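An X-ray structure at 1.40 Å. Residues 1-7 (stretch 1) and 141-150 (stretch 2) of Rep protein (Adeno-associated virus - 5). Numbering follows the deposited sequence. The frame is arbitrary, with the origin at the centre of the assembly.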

# COMPACT_ATOMS: atom_id res chain seq x y z
N MET A 1 13.81 -14.17 9.72
CA MET A 1 13.09 -13.87 8.49
C MET A 1 13.36 -12.43 8.05
O MET A 1 13.94 -11.65 8.80
N ALA A 2 12.93 -12.09 6.84
CA ALA A 2 13.12 -10.75 6.30
C ALA A 2 12.39 -9.69 7.12
O ALA A 2 11.25 -9.91 7.54
N THR A 3 13.04 -8.55 7.35
CA THR A 3 12.46 -7.45 8.12
C THR A 3 11.93 -6.33 7.22
O THR A 3 12.54 -6.00 6.19
N PHE A 4 10.83 -5.71 7.64
CA PHE A 4 10.18 -4.64 6.87
C PHE A 4 9.71 -3.48 7.74
O PHE A 4 9.46 -3.64 8.93
N TYR A 5 9.59 -2.32 7.11
CA TYR A 5 9.05 -1.13 7.75
C TYR A 5 7.63 -1.10 7.18
O TYR A 5 7.38 -1.71 6.13
N GLU A 6 6.70 -0.45 7.88
CA GLU A 6 5.34 -0.33 7.37
C GLU A 6 4.94 1.13 7.32
O GLU A 6 5.08 1.86 8.30
N VAL A 7 4.49 1.56 6.15
CA VAL A 7 4.02 2.92 5.97
C VAL A 7 2.59 2.79 5.47
O VAL A 7 2.33 2.06 4.51
N ALA A 141 9.90 4.38 18.48
CA ALA A 141 10.71 4.05 17.31
C ALA A 141 9.86 3.49 16.16
O ALA A 141 8.73 3.05 16.36
N ASN A 142 10.44 3.51 14.97
CA ASN A 142 9.76 2.99 13.78
C ASN A 142 9.67 1.47 13.93
O ASN A 142 10.67 0.80 14.18
N LYS A 143 8.46 0.95 13.80
CA LYS A 143 8.22 -0.48 13.95
C LYS A 143 8.86 -1.30 12.83
O LYS A 143 8.88 -0.89 11.66
N VAL A 144 9.41 -2.44 13.20
CA VAL A 144 10.01 -3.34 12.24
C VAL A 144 9.29 -4.66 12.44
O VAL A 144 9.11 -5.11 13.57
N VAL A 145 8.83 -5.25 11.34
CA VAL A 145 8.13 -6.53 11.39
C VAL A 145 8.82 -7.49 10.44
O VAL A 145 9.58 -7.07 9.57
N ASP A 146 8.60 -8.78 10.62
CA ASP A 146 9.18 -9.77 9.73
C ASP A 146 8.10 -10.29 8.79
O ASP A 146 6.93 -9.92 8.92
N SER A 147 8.48 -11.19 7.88
CA SER A 147 7.57 -11.76 6.90
C SER A 147 6.28 -12.35 7.47
O SER A 147 5.24 -12.31 6.81
N GLY A 148 6.36 -12.91 8.68
CA GLY A 148 5.20 -13.51 9.31
C GLY A 148 4.01 -12.58 9.46
O GLY A 148 2.87 -13.04 9.52
N TYR A 149 4.28 -11.28 9.53
CA TYR A 149 3.24 -10.27 9.65
C TYR A 149 2.28 -10.35 8.46
O TYR A 149 1.09 -10.06 8.58
N ILE A 150 2.79 -10.77 7.30
CA ILE A 150 1.96 -10.88 6.11
C ILE A 150 0.85 -11.94 6.26
O ILE A 150 -0.33 -11.59 6.21

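Where the two strands part, a single water takes over the work of a backbone hydrogen bond: water 1 accepts from Glu6 N at 2.9 Å and lies 2.7 Å from Lys143 O, to which it donates, while Glu6 N and Lys143 O themselves stand 4.4 Å apart. The example illustrates how a short antiparallel ladder can be extended by solvent and side chains. Its direct rung joins Phe4 and Val145, with Phe4 N donating to Val145 O (2.7 Å) and Val145 N to Phe4 O (3.0 Å). The side chains of this pair share one face of the sheet, both in the m rotamer, and Phe4 CB meets Val145 CG2 at 4.2 Å. The Phe4 ring turns its edge to Ser147, CE1 lying 3.7 Å from OG. On the other face are Thr3 and Asp146, both p; Thr3 CB also packs against Val144 CG1 at 3.6 Å. Tyr5 (m) starts away from stretch 2, but its ring returns, bringing CE2 to 3.8 Å from Val144 CG2. Farther out, Glu6 and Tyr149, both t at chi1, point toward each other's stretch, and Tyr149 OH donates to Glu6 OE2 at 2.9 Å. Asp146 meanwhile caps the following turn, its OD1 accepting a weak bond from Gly148 N at 2.9 Å.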

# COMPACT_ATOMS: atom_id res chain seq x y z
CB MET A 1 11.59 -14.09 8.69
CG MET A 1 11.24 -15.49 9.18
SD MET A 1 9.48 -15.82 9.11
CE MET A 1 9.39 -16.76 7.56
CB ALA A 2 12.67 -10.70 4.85
CB THR A 3 13.48 -6.89 9.13
OG1 THR A 3 14.67 -6.46 8.45
CG2 THR A 3 13.85 -7.96 10.16
CB PHE A 4 8.91 -5.19 6.19
CG PHE A 4 9.15 -6.35 5.27
CD1 PHE A 4 9.30 -7.63 5.78
CD2 PHE A 4 9.21 -6.16 3.90
CE1 PHE A 4 9.52 -8.71 4.92
CE2 PHE A 4 9.43 -7.23 3.04
CZ PHE A 4 9.59 -8.51 3.55
CB TYR A 5 9.75 0.15 7.28
CG TYR A 5 11.14 0.37 7.83
CD1 TYR A 5 12.22 0.55 6.98
CD2 TYR A 5 11.36 0.44 9.21
CE1 TYR A 5 13.50 0.80 7.48
CE2 TYR A 5 12.63 0.68 9.72
CZ TYR A 5 13.69 0.86 8.85
OH TYR A 5 14.95 1.10 9.36
CB GLU A 6 4.31 -1.07 8.22
CG GLU A 6 2.89 -0.91 7.64
CD GLU A 6 1.79 -1.51 8.50
OE1 GLU A 6 1.65 -1.09 9.67
OE2 GLU A 6 1.05 -2.38 8.00
CB VAL A 7 4.87 3.69 4.94
CG1 VAL A 7 4.33 5.11 4.79
CG2 VAL A 7 6.33 3.72 5.37
CB ALA A 141 11.79 3.05 17.69
CB ASN A 142 10.55 3.35 12.52
CG ASN A 142 10.61 4.85 12.29
OD1 ASN A 142 9.60 5.54 12.43
ND2 ASN A 142 11.79 5.35 11.94
CB LYS A 143 6.71 -0.76 14.00
CG LYS A 143 6.32 -2.15 14.47
CD LYS A 143 4.81 -2.34 14.38
CE LYS A 143 4.35 -3.59 15.11
NZ LYS A 143 4.49 -3.45 16.58
CB VAL A 144 11.54 -3.52 12.47
CG1 VAL A 144 12.09 -4.61 11.56
CG2 VAL A 144 12.26 -2.20 12.19
CB VAL A 145 6.64 -6.38 10.97
CG1 VAL A 145 5.91 -5.44 11.91
CG2 VAL A 145 6.54 -5.88 9.53
CB ASP A 146 9.86 -10.90 10.50
CG ASP A 146 8.92 -11.61 11.45
OD1 ASP A 146 7.81 -11.98 11.03
OD2 ASP A 146 9.30 -11.79 12.63
CB SER A 147 8.28 -12.83 6.07
OG SER A 147 9.51 -12.32 5.56
CB TYR A 149 3.90 -8.89 9.72
CG TYR A 149 2.97 -7.70 9.83
CD1 TYR A 149 2.47 -7.29 11.07
CD2 TYR A 149 2.65 -6.92 8.71
CE1 TYR A 149 1.70 -6.14 11.20
CE2 TYR A 149 1.88 -5.76 8.83
CZ TYR A 149 1.41 -5.38 10.08
OH TYR A 149 0.66 -4.23 10.21
CB ILE A 150 2.83 -11.10 4.83
CG1 ILE A 150 3.71 -9.86 4.61
CG2 ILE A 150 1.95 -11.37 3.62
CD1 ILE A 150 4.81 -10.04 3.57
O HOH W 1 7.45 0.97 10.28